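Local structure of fiber protein 2 (Human adenovirus type 41, 2BZV) at residues 33-38 with 60-65; 73-76 with 81-84; 138-141 with 145-148; 150-153 with 159-162. The protein forms trimeric spikes at the capsid vertices and probably mediates attachment to the host cell, its C-terminal knob, described here, being the receptor-binding domain. All coordinates share one frame; numbering follows the deposited sequence.

Contact 1: residues 33-38 with 60-65; sequences TQDANL and GALREM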
loop_
_atom_site.group_PDB
_atom_site.type_symbol
_atom_site.label_atom_id
_atom_site.label_comp_id
_atom_site.label_asym_id
_atom_site.label_seq_id
_atom_site.Cartn_x
_atom_site.Cartn_y
_atom_site.Cartn_z
ATOM N N THR A 33 8.098 30.803 -10.145
ATOM C CA THR A 33 8.189 29.869 -11.256
ATOM C C THR A 33 9.272 28.819 -11.040
ATOM O O THR A 33 10.423 29.168 -10.781
ATOM C CB THR A 33 8.512 30.627 -12.556
ATOM O OG1 THR A 33 7.562 31.684 -12.740
ATOM C CG2 THR A 33 8.463 29.676 -13.745
ATOM N N GLN A 34 8.903 27.545 -11.157
ATOM C CA GLN A 34 9.858 26.439 -11.138
ATOM C C GLN A 34 10.759 26.465 -9.911
ATOM O O GLN A 34 11.973 26.338 -10.000
ATOM C CB GLN A 34 10.653 26.424 -12.450
ATOM C CG GLN A 34 9.744 26.031 -13.616
ATOM C CD GLN A 34 10.505 25.834 -14.904
ATOM O OE1 GLN A 34 11.581 26.399 -15.090
ATOM N NE2 GLN A 34 9.960 25.029 -15.808
ATOM N N ASP A 35 10.130 26.585 -8.744
ATOM C CA ASP A 35 10.854 26.624 -7.488
ATOM C C ASP A 35 10.876 25.279 -6.779
ATOM O O ASP A 35 11.478 25.175 -5.708
ATOM C CB ASP A 35 10.304 27.720 -6.558
ATOM C CG ASP A 35 8.833 27.549 -6.205
ATOM O OD1 ASP A 35 8.183 26.586 -6.673
ATOM O OD2 ASP A 35 8.315 28.403 -5.428
ATOM N N ALA A 36 10.250 24.256 -7.373
ATOM C CA ALA A 36 10.161 22.958 -6.724
ATOM C C ALA A 36 10.195 21.825 -7.732
ATOM O O ALA A 36 9.932 22.011 -8.928
ATOM C CB ALA A 36 8.869 22.873 -5.904
ATOM N N ASN A 37 10.509 20.634 -7.223
ATOM C CA ASN A 37 10.394 19.407 -7.991
ATOM C C ASN A 37 9.302 18.550 -7.380
ATOM O O ASN A 37 9.363 18.247 -6.184
ATOM C CB ASN A 37 11.719 18.639 -8.004
ATOM C CG ASN A 37 11.663 17.461 -8.954
ATOM O OD1 ASN A 37 11.027 16.449 -8.638
ATOM N ND2 ASN A 37 12.300 17.588 -10.116
ATOM N N LEU A 38 8.311 18.188 -8.192
ATOM C CA LEU A 38 7.248 17.293 -7.756
ATOM C C LEU A 38 7.398 15.957 -8.447
ATOM O O LEU A 38 7.395 15.879 -9.683
ATOM C CB LEU A 38 5.877 17.879 -8.098
ATOM C CG LEU A 38 4.692 16.959 -7.737
ATOM C CD1 LEU A 38 4.573 16.783 -6.226
ATOM C CD2 LEU A 38 3.403 17.507 -8.296
ATOM N N GLY A 60 14.136 30.104 -3.436
ATOM C CA GLY A 60 13.288 31.085 -2.761
ATOM C C GLY A 60 12.879 30.684 -1.357
ATOM O O GLY A 60 13.654 30.050 -0.643
ATOM N N ALA A 61 11.657 31.044 -0.965
ATOM C CA ALA A 61 11.162 30.771 0.388
ATOM C C ALA A 61 11.068 29.282 0.684
ATOM O O ALA A 61 11.067 28.869 1.846
ATOM C CB ALA A 61 9.805 31.424 0.631
ATOM N N LEU A 62 10.988 28.460 -0.363
ATOM C CA LEU A 62 11.005 27.007 -0.139
ATOM C C LEU A 62 12.328 26.503 0.446
ATOM O O LEU A 62 12.410 25.357 0.892
ATOM C CB LEU A 62 10.703 26.253 -1.432
ATOM C CG LEU A 62 9.283 26.410 -1.976
ATOM C CD1 LEU A 62 9.176 25.714 -3.324
ATOM C CD2 LEU A 62 8.263 25.849 -1.005
ATOM N N ARG A 63 13.371 27.336 0.443
ATOM C CA ARG A 63 14.608 26.944 1.101
ATOM C C ARG A 63 14.697 27.458 2.538
ATOM O O ARG A 63 15.588 27.072 3.288
ATOM C CB ARG A 63 15.816 27.422 0.295
ATOM C CG ARG A 63 15.914 26.833 -1.110
ATOM C CD ARG A 63 15.930 25.310 -1.138
ATOM N NE ARG A 63 16.989 24.747 -0.293
ATOM C CZ ARG A 63 17.116 23.444 -0.035
ATOM N NH1 ARG A 63 16.259 22.566 -0.548
ATOM N NH2 ARG A 63 18.107 23.031 0.747
ATOM N N GLU A 64 13.774 28.331 2.920
ATOM C CA GLU A 64 13.739 28.895 4.272
ATOM C C GLU A 64 12.308 29.321 4.571
ATOM O O GLU A 64 11.923 30.491 4.405
ATOM C CB GLU A 64 14.720 30.069 4.404
ATOM C CG GLU A 64 14.823 30.611 5.827
ATOM C CD GLU A 64 15.949 31.611 6.019
ATOM O OE1 GLU A 64 16.556 32.069 5.027
ATOM O OE2 GLU A 64 16.242 31.949 7.182
ATOM N N MET A 65 11.503 28.348 4.999
ATOM C CA MET A 65 10.055 28.559 5.049
ATOM C C MET A 65 9.641 29.614 6.064
ATOM O O MET A 65 10.244 29.761 7.125
ATOM C CB MET A 65 9.337 27.245 5.356
ATOM C CG MET A 65 9.312 26.300 4.164
ATOM S SD MET A 65 8.197 26.846 2.853
ATOM C CE MET A 65 6.623 26.334 3.543
#
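Leu62 packs with one methyl group against Asp35 and Ala36, a buried contact at one end of the antiparallel beta-sandwich of the fiber knob. It joins the start of strand 36-45 to the loop between strands 48-57 and 69-76, and the geometry is that of packing alone, since the pairs across it are all van der Waals contacts. The loop side is a short 3-10 turn, defined by the bond from Arg63 N to Gly60 O (2.9 Å). The side chain of Leu62 leaves this turn with CD1 anti to CA (chi2 175°), which extends the methyl toward Asp35. There CD1 lies almost squarely above the flat carboxylate, 3.4 Å from Asp35 CG and at similar distances from both carboxylate oxygens. The two side chains cross at about a right angle.

With its oxygens engaged elsewhere, the carboxylate probably tolerates a methyl over its flat side: OD1 takes the backbone N-H of Ile30, and OD2 those of Tyr31 and Glu32. These bonds fix its rotation and would spread its negative charge over three peptide dipoles. Leu62 also touches Tyr31 and Leu70, so its side chain bridges the loop and strand 69-76. The same CD1 meets the backbone as well, 3.4 Å from Asp35 O, and lies 3.8 Å from Ala36 CB.

Contact 2: residues 73-76 with 81-84; sequences KLPF and NLLN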
loop_
_atom_site.group_PDB
_atom_site.type_symbol
_atom_site.label_atom_id
_atom_site.label_comp_id
_atom_site.label_asym_id
_atom_site.label_seq_id
_atom_site.Cartn_x
_atom_site.Cartn_y
_atom_site.Cartn_z
ATOM N N LYS A 73 -2.663 21.614 -5.240
ATOM C CA LYS A 73 -3.883 21.107 -5.855
ATOM C C LYS A 73 -3.629 20.737 -7.307
ATOM O O LYS A 73 -3.111 21.551 -8.083
ATOM C CB LYS A 73 -5.000 22.147 -5.761
ATOM C CG LYS A 73 -6.325 21.607 -6.235
ATOM C CD LYS A 73 -7.415 22.589 -5.877
ATOM C CE LYS A 73 -8.745 21.999 -6.289
ATOM N NZ LYS A 73 -9.850 22.972 -6.005
ATOM N N LEU A 74 -4.021 19.524 -7.674
ATOM C CA LEU A 74 -3.959 19.062 -9.062
ATOM C C LEU A 74 -5.398 18.874 -9.540
ATOM O O LEU A 74 -6.083 17.939 -9.109
ATOM C CB LEU A 74 -3.189 17.748 -9.191
ATOM C CG LEU A 74 -1.742 17.784 -8.674
ATOM C CD1 LEU A 74 -1.098 16.438 -8.903
ATOM C CD2 LEU A 74 -0.915 18.875 -9.343
ATOM N N PRO A 75 -5.881 19.785 -10.389
ATOM C CA PRO A 75 -7.243 19.708 -10.908
ATOM C C PRO A 75 -7.306 19.008 -12.257
ATOM O O PRO A 75 -6.378 19.147 -13.067
ATOM C CB PRO A 75 -7.608 21.192 -11.078
ATOM C CG PRO A 75 -6.305 21.834 -11.497
ATOM C CD PRO A 75 -5.201 21.009 -10.860
ATOM N N PHE A 76 -8.400 18.293 -12.502
ATOM C CA PHE A 76 -8.602 17.567 -13.759
ATOM C C PHE A 76 -9.993 17.863 -14.299
ATOM O O PHE A 76 -10.925 18.119 -13.533
ATOM C CB PHE A 76 -8.476 16.049 -13.554
ATOM C CG PHE A 76 -7.133 15.629 -13.000
ATOM C CD1 PHE A 76 -6.117 15.191 -13.840
ATOM C CD2 PHE A 76 -6.893 15.677 -11.642
ATOM C CE1 PHE A 76 -4.881 14.829 -13.309
ATOM C CE2 PHE A 76 -5.672 15.311 -11.110
ATOM C CZ PHE A 76 -4.668 14.889 -11.947
ATOM N N ASN A 81 -8.128 14.842 -17.763
ATOM C CA ASN A 81 -6.993 15.634 -18.224
ATOM C C ASN A 81 -6.576 16.641 -17.168
ATOM O O ASN A 81 -7.422 17.354 -16.616
ATOM C CB ASN A 81 -7.359 16.414 -19.494
ATOM C CG ASN A 81 -7.672 15.503 -20.628
ATOM O OD1 ASN A 81 -6.791 14.816 -21.151
ATOM N ND2 ASN A 81 -8.941 15.450 -21.002
ATOM N N LEU A 82 -5.273 16.744 -16.917
ATOM C CA LEU A 82 -4.752 17.729 -15.984
ATOM C C LEU A 82 -4.987 19.142 -16.520
ATOM O O LEU A 82 -4.662 19.447 -17.660
ATOM C CB LEU A 82 -3.254 17.498 -15.786
ATOM C CG LEU A 82 -2.570 18.402 -14.756
ATOM C CD1 LEU A 82 -2.980 18.049 -13.325
ATOM C CD2 LEU A 82 -1.065 18.341 -14.920
ATOM N N LEU A 83 -5.547 19.994 -15.674
ATOM C CA LEU A 83 -5.791 21.387 -16.022
ATOM C C LEU A 83 -4.662 22.247 -15.482
ATOM O O LEU A 83 -3.866 21.812 -14.647
ATOM C CB LEU A 83 -7.145 21.836 -15.475
ATOM C CG LEU A 83 -8.343 21.057 -16.033
ATOM C CD1 LEU A 83 -9.599 21.431 -15.261
ATOM C CD2 LEU A 83 -8.477 21.317 -17.530
ATOM N N ASN A 84 -4.586 23.486 -15.962
ATOM C CA ASN A 84 -3.511 24.376 -15.568
ATOM C C ASN A 84 -3.386 24.480 -14.050
ATOM O O ASN A 84 -4.379 24.735 -13.355
ATOM C CB ASN A 84 -3.756 25.757 -16.179
ATOM C CG ASN A 84 -2.601 26.687 -15.927
ATOM O OD1 ASN A 84 -1.510 26.488 -16.456
ATOM N ND2 ASN A 84 -2.828 27.703 -15.106
#
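Leu82 lays its CD1 methyl over one face of the Phe76 ring, and the two side chains run obliquely to each other, where a loop of the fiber knob packs on the outer edge of strand 69-76 of its three-stranded sheet. The methyl carbon is 4.1 Å from the ring centroid and 28° off the normal, which meets the geometry of a CH-pi contact. Its offset is toward the part of the ring remote from Phe76 CB, with Leu82 CD1 3.7 Å from Phe76 CE1. Leu82 CG stands anti to its backbone N (chi1 -176°), which bends the end of the side chain back over the strand; the same methyl then also comes within 4.2 Å of Leu74 CB. Leu83 leans the other way. Its CB meets the Pro75 ring at CG, 4.1 Å off, and its CD1 rests on the backbone of Phe76.

The backbones meet in a single bridge that pairs Phe76 with Leu82; beside it Leu83 N donates to Pro75 O at 2.9 Å, nearly straight (177° at the hydrogen). Phe76 CA adds a CA-H...O contact with Asn81 O at 3.1 Å.

Phe76 and Leu74 spend their backbone bonds on Tyr146 and Phe148 of strand 146-153, whereas the carbonyl of Pro75 faces the other edge. Proline has no N-H, so at this residue that edge can offer only an acceptor. Asn81 has further polar partners in Asn103 and Asp77. Between these two segments, the chemistry implies, one backbone hydrogen bond sets the alignment, and packing on Leu74, Pro75 and Phe76 supplies most of the rest.

Contact 3: residues 138-141 with 145-148; sequences VYNE and GYAF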
loop_
_atom_site.group_PDB
_atom_site.type_symbol
_atom_site.label_atom_id
_atom_site.label_comp_id
_atom_site.label_asym_id
_atom_site.label_seq_id
_atom_site.Cartn_x
_atom_site.Cartn_y
_atom_site.Cartn_z
ATOM N N VAL A 138 -6.859 15.114 0.040
ATOM C CA VAL A 138 -8.315 15.192 -0.089
ATOM C C VAL A 138 -8.663 15.080 -1.540
ATOM O O VAL A 138 -7.982 15.642 -2.418
ATOM C CB VAL A 138 -8.669 16.727 0.485
ATOM C CG1 VAL A 138 -10.115 17.096 0.133
ATOM C CG2 VAL A 138 -8.372 16.800 2.032
ATOM N N TYR A 139 -9.718 14.329 -1.811
ATOM C CA TYR A 139 -10.137 14.016 -3.169
ATOM C C TYR A 139 -11.335 14.842 -3.604
ATOM O O TYR A 139 -12.298 15.011 -2.854
ATOM C CB TYR A 139 -10.471 12.524 -3.272
ATOM C CG TYR A 139 -9.298 11.652 -2.849
ATOM C CD1 TYR A 139 -8.179 11.516 -3.668
ATOM C CD2 TYR A 139 -9.285 11.006 -1.616
ATOM C CE1 TYR A 139 -7.096 10.733 -3.270
ATOM C CE2 TYR A 139 -8.199 10.223 -1.212
ATOM C CZ TYR A 139 -7.115 10.104 -2.049
ATOM O OH TYR A 139 -6.020 9.335 -1.691
ATOM N N ASN A 140 -11.257 15.335 -4.830
ATOM C CA ASN A 140 -12.376 15.974 -5.507
ATOM C C ASN A 140 -12.935 17.204 -4.805
ATOM O O ASN A 140 -14.138 17.450 -4.856
ATOM C CB ASN A 140 -13.465 14.932 -5.813
ATOM C CG ASN A 140 -12.967 13.863 -6.770
ATOM O OD1 ASN A 140 -12.018 14.083 -7.523
ATOM N ND2 ASN A 140 -13.634 12.723 -6.776
ATOM N N GLU A 141 -12.056 17.987 -4.185
ATOM C CA GLU A 141 -12.468 19.274 -3.636
ATOM C C GLU A 141 -12.437 20.284 -4.779
ATOM O O GLU A 141 -11.491 21.066 -4.921
ATOM C CB GLU A 141 -11.540 19.688 -2.505
ATOM C CG GLU A 141 -12.061 20.880 -1.708
ATOM C CD GLU A 141 -11.141 21.200 -0.553
ATOM O OE1 GLU A 141 -11.230 20.512 0.481
ATOM O OE2 GLU A 141 -10.334 22.142 -0.694
ATOM N N GLY A 145 -15.322 18.067 -12.527
ATOM C CA GLY A 145 -14.167 17.201 -12.769
ATOM C C GLY A 145 -13.666 16.561 -11.488
ATOM O O GLY A 145 -14.460 16.117 -10.648
ATOM N N TYR A 146 -12.338 16.505 -11.347
ATOM C CA TYR A 146 -11.709 15.747 -10.272
ATOM C C TYR A 146 -10.533 16.521 -9.730
ATOM O O TYR A 146 -10.026 17.445 -10.389
ATOM C CB TYR A 146 -11.182 14.410 -10.836
ATOM C CG TYR A 146 -12.290 13.578 -11.454
ATOM C CD1 TYR A 146 -13.065 12.722 -10.680
ATOM C CD2 TYR A 146 -12.588 13.669 -12.818
ATOM C CE1 TYR A 146 -14.088 11.972 -11.241
ATOM C CE2 TYR A 146 -13.626 12.930 -13.384
ATOM C CZ TYR A 146 -14.374 12.090 -12.587
ATOM O OH TYR A 146 -15.399 11.353 -13.131
ATOM N N ALA A 147 -10.058 16.147 -8.546
ATOM C CA ALA A 147 -8.872 16.796 -8.030
ATOM C C ALA A 147 -8.198 15.972 -6.955
ATOM O O ALA A 147 -8.825 15.141 -6.281
ATOM C CB ALA A 147 -9.218 18.181 -7.444
ATOM N N PHE A 148 -6.911 16.240 -6.789
ATOM C CA PHE A 148 -6.182 15.889 -5.572
ATOM C C PHE A 148 -5.763 17.185 -4.899
ATOM O O PHE A 148 -5.249 18.084 -5.571
ATOM C CB PHE A 148 -4.876 15.153 -5.863
ATOM C CG PHE A 148 -5.004 13.876 -6.628
ATOM C CD1 PHE A 148 -5.446 12.727 -6.000
ATOM C CD2 PHE A 148 -4.616 13.803 -7.938
ATOM C CE1 PHE A 148 -5.553 11.535 -6.685
ATOM C CE2 PHE A 148 -4.717 12.607 -8.630
ATOM C CZ PHE A 148 -5.198 11.483 -8.006
#
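Asn140 joins the two arms of the beta hairpin formed by strands 135-139 and 146-153 through two hydrogen bonds to one residue, Ala147. The backbone bond runs from Asn140 N to Ala147 O, at 2.8 Å and nearly straight. The second comes from Ala147 N to the side-chain oxygen Asn140 OD1 (3.0 Å), with the donor in the carbonyl plane of the amide. Asn140 itself has a left-handed backbone (phi 60°); here the regular pairing stops, and a side-chain oxygen, not a main-chain one, accepts from Ala147 N. With CG beside the backbone N (chi1 -63°), the amide runs alongside the Tyr146 side chain, pointing the same way. Asn140 OD1 also lies near the plane of the Tyr146 ring, at its edge, 3.6 Å from Tyr146 CD1; amide and ring planes are 58° apart. The other end of the amide is held too: ND2 donates to Tyr114 O and Pro109 O, which fixes the flip of the group. A weaker polar term is the CA-H...O contact between Tyr139 CA and Ala147 O.

Among the apolar contacts, Tyr139 and Phe148 form a non-hydrogen-bonded antiparallel pair with side chains on the same face of the sheet. Their rings meet edge against edge and cross obliquely, with Tyr139 CE1 3.8 Å from Phe148 CD1.

On its far side strand 146-153 is bonded to strand 69-76, through Tyr146 with Phe76 and Phe148 with Leu74, so it is the middle strand of three. The ring of Tyr169, from strand 165-170, meets that of Tyr139 and is edge-to-face with that of Phe148, joining this hairpin to the other sheet.

Contact 4: residues 150-153 with 159-162; sequences FKWS and PFHP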
loop_
_atom_site.group_PDB
_atom_site.type_symbol
_atom_site.label_atom_id
_atom_site.label_comp_id
_atom_site.label_asym_id
_atom_site.label_seq_id
_atom_site.Cartn_x
_atom_site.Cartn_y
_atom_site.Cartn_z
ATOM N N PHE A 150 -3.204 18.050 -1.884
ATOM C CA PHE A 150 -2.198 17.559 -0.950
ATOM C C PHE A 150 -1.857 18.664 0.031
ATOM O O PHE A 150 -1.796 19.831 -0.352
ATOM C CB PHE A 150 -0.935 17.183 -1.721
ATOM C CG PHE A 150 -1.161 16.104 -2.740
ATOM C CD1 PHE A 150 -1.363 14.784 -2.350
ATOM C CD2 PHE A 150 -1.172 16.410 -4.101
ATOM C CE1 PHE A 150 -1.578 13.780 -3.293
ATOM C CE2 PHE A 150 -1.385 15.422 -5.037
ATOM C CZ PHE A 150 -1.588 14.102 -4.633
ATOM N N LYS A 151 -1.605 18.302 1.281
ATOM C CA LYS A 151 -1.165 19.277 2.270
ATOM C C LYS A 151 -0.059 18.661 3.118
ATOM O O LYS A 151 -0.190 17.522 3.584
ATOM C CB LYS A 151 -2.322 19.720 3.174
ATOM C CG LYS A 151 -1.904 20.782 4.212
ATOM C CD LYS A 151 -3.047 21.072 5.177
ATOM C CE LYS A 151 -2.598 21.879 6.387
ATOM N NZ LYS A 151 -3.733 22.116 7.330
ATOM N N TRP A 152 0.998 19.445 3.315
ATOM C CA TRP A 152 2.099 19.056 4.193
ATOM C C TRP A 152 2.311 20.116 5.254
ATOM O O TRP A 152 2.179 21.315 4.982
ATOM C CB TRP A 152 3.402 18.969 3.416
ATOM C CG TRP A 152 3.450 17.975 2.304
ATOM C CD1 TRP A 152 3.931 16.702 2.382
ATOM C CD2 TRP A 152 3.065 18.176 0.945
ATOM N NE1 TRP A 152 3.853 16.083 1.165
ATOM C CE2 TRP A 152 3.323 16.969 0.258
ATOM C CE3 TRP A 152 2.519 19.248 0.240
ATOM C CZ2 TRP A 152 3.054 16.814 -1.107
ATOM C CZ3 TRP A 152 2.255 19.093 -1.111
ATOM C CH2 TRP A 152 2.524 17.876 -1.775
ATOM N N SER A 153 2.712 19.683 6.447
ATOM C CA SER A 153 3.272 20.658 7.378
ATOM C C SER A 153 4.678 21.051 6.927
ATOM O O SER A 153 5.307 20.375 6.096
ATOM C CB SER A 153 3.295 20.122 8.808
ATOM O OG SER A 153 4.023 18.915 8.872
ATOM N N PRO A 159 14.381 24.438 4.930
ATOM C CA PRO A 159 13.908 24.117 3.590
ATOM C C PRO A 159 12.686 23.196 3.620
ATOM O O PRO A 159 12.541 22.371 4.523
ATOM C CB PRO A 159 15.087 23.370 2.957
ATOM C CG PRO A 159 16.228 23.547 3.869
ATOM C CD PRO A 159 15.732 23.933 5.210
ATOM N N PHE A 160 11.828 23.354 2.628
ATOM C CA PHE A 160 10.662 22.504 2.469
ATOM C C PHE A 160 11.052 21.246 1.700
ATOM O O PHE A 160 11.370 21.295 0.510
ATOM C CB PHE A 160 9.564 23.260 1.718
ATOM C CG PHE A 160 8.297 22.454 1.580
ATOM C CD1 PHE A 160 7.537 22.158 2.697
ATOM C CD2 PHE A 160 7.884 21.979 0.340
ATOM C CE1 PHE A 160 6.367 21.417 2.583
ATOM C CE2 PHE A 160 6.716 21.241 0.217
ATOM C CZ PHE A 160 5.964 20.950 1.341
ATOM N N HIS A 161 11.045 20.117 2.385
ATOM C CA HIS A 161 11.352 18.862 1.766
ATOM C C HIS A 161 10.843 17.714 2.635
ATOM O O HIS A 161 11.585 17.015 3.330
ATOM C CB HIS A 161 12.828 18.791 1.407
ATOM C CG HIS A 161 13.417 17.607 0.690
ATOM N ND1 HIS A 161 12.646 16.899 -0.210
ATOM C CD2 HIS A 161 14.668 17.106 0.571
ATOM C CE1 HIS A 161 13.394 15.985 -0.819
ATOM N NE2 HIS A 161 14.629 16.103 -0.359
ATOM N N PRO A 162 9.520 17.541 2.634
ATOM C CA PRO A 162 8.890 16.548 3.492
ATOM C C PRO A 162 9.234 15.135 3.068
ATOM O O PRO A 162 9.609 14.911 1.915
ATOM C CB PRO A 162 7.385 16.793 3.291
ATOM C CG PRO A 162 7.245 17.722 2.182
ATOM C CD PRO A 162 8.556 18.284 1.805
#
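Pro162 and Phe160 both pack against the indole of Trp152, inside the antiparallel beta-sandwich of the knob, where the loop after strand 146-153 folds back over that strand's end. Pro162 CG sits above the five-membered ring, 3.8 Å from its centroid and 27° off the normal, a CH-pi contact. The closest approach is to Trp152 CD1, 3.5 Å from Pro162 CG. Phe160 comes to the same side of the indole with an edge: the pair is an offset edge-to-face arrangement, centroids 5.8 Å apart and planes at 80°. Its leading atom, Phe160 CZ, reaches Trp152 CB at 3.8 Å.

The two loop residues also brace each other, since Pro162 CD stands 3.7 Å above the plane of the Phe160 ring, over its centre. With chi1 near 180° (-177°), Phe160 throws its ring away from its own N, back toward the strand and under the proline.

Farther out, Phe160 is backbone-bonded to Gly57 and its ring touches Ile55 and Leu70, residues of strands in different sheets. Trp152 is likewise set between Ile55, Leu72 and Phe135, while its backbone pairs with Leu70. The indole therefore fills part of the interior between the sheets, with the loop covering it. Ser153, whose hydroxyl is bonded to Thr134 N, takes part through its backbone: Ser153 O lies near the plane of the Phe160 ring, 3.8 Å from Phe160 CE1.

Overall arrangement
Contacts 1 and 4 lie at one end of the sandwich, their centres 11 Å apart, and are joined by a probable hydrogen bond between Leu62 O and Phe160 N. Both are buried, but contact 1 sets a methyl on a carboxylate and on Ala36 at the start of strand 36-45, while contact 4 is aromatic and CH-pi packing. Contacts 2 and 3, 9 Å apart, depend on backbone bonds as well: contact 3, largely buried, closes the hairpin of strands 135-139 and 146-153, and contact 2, only partly buried, fastens a loop to the adjoining strand 69-76. Strand 146-153 serves contacts 3 and 4 at successive points, first as a hairpin arm, then as the seat of an aromatic cluster.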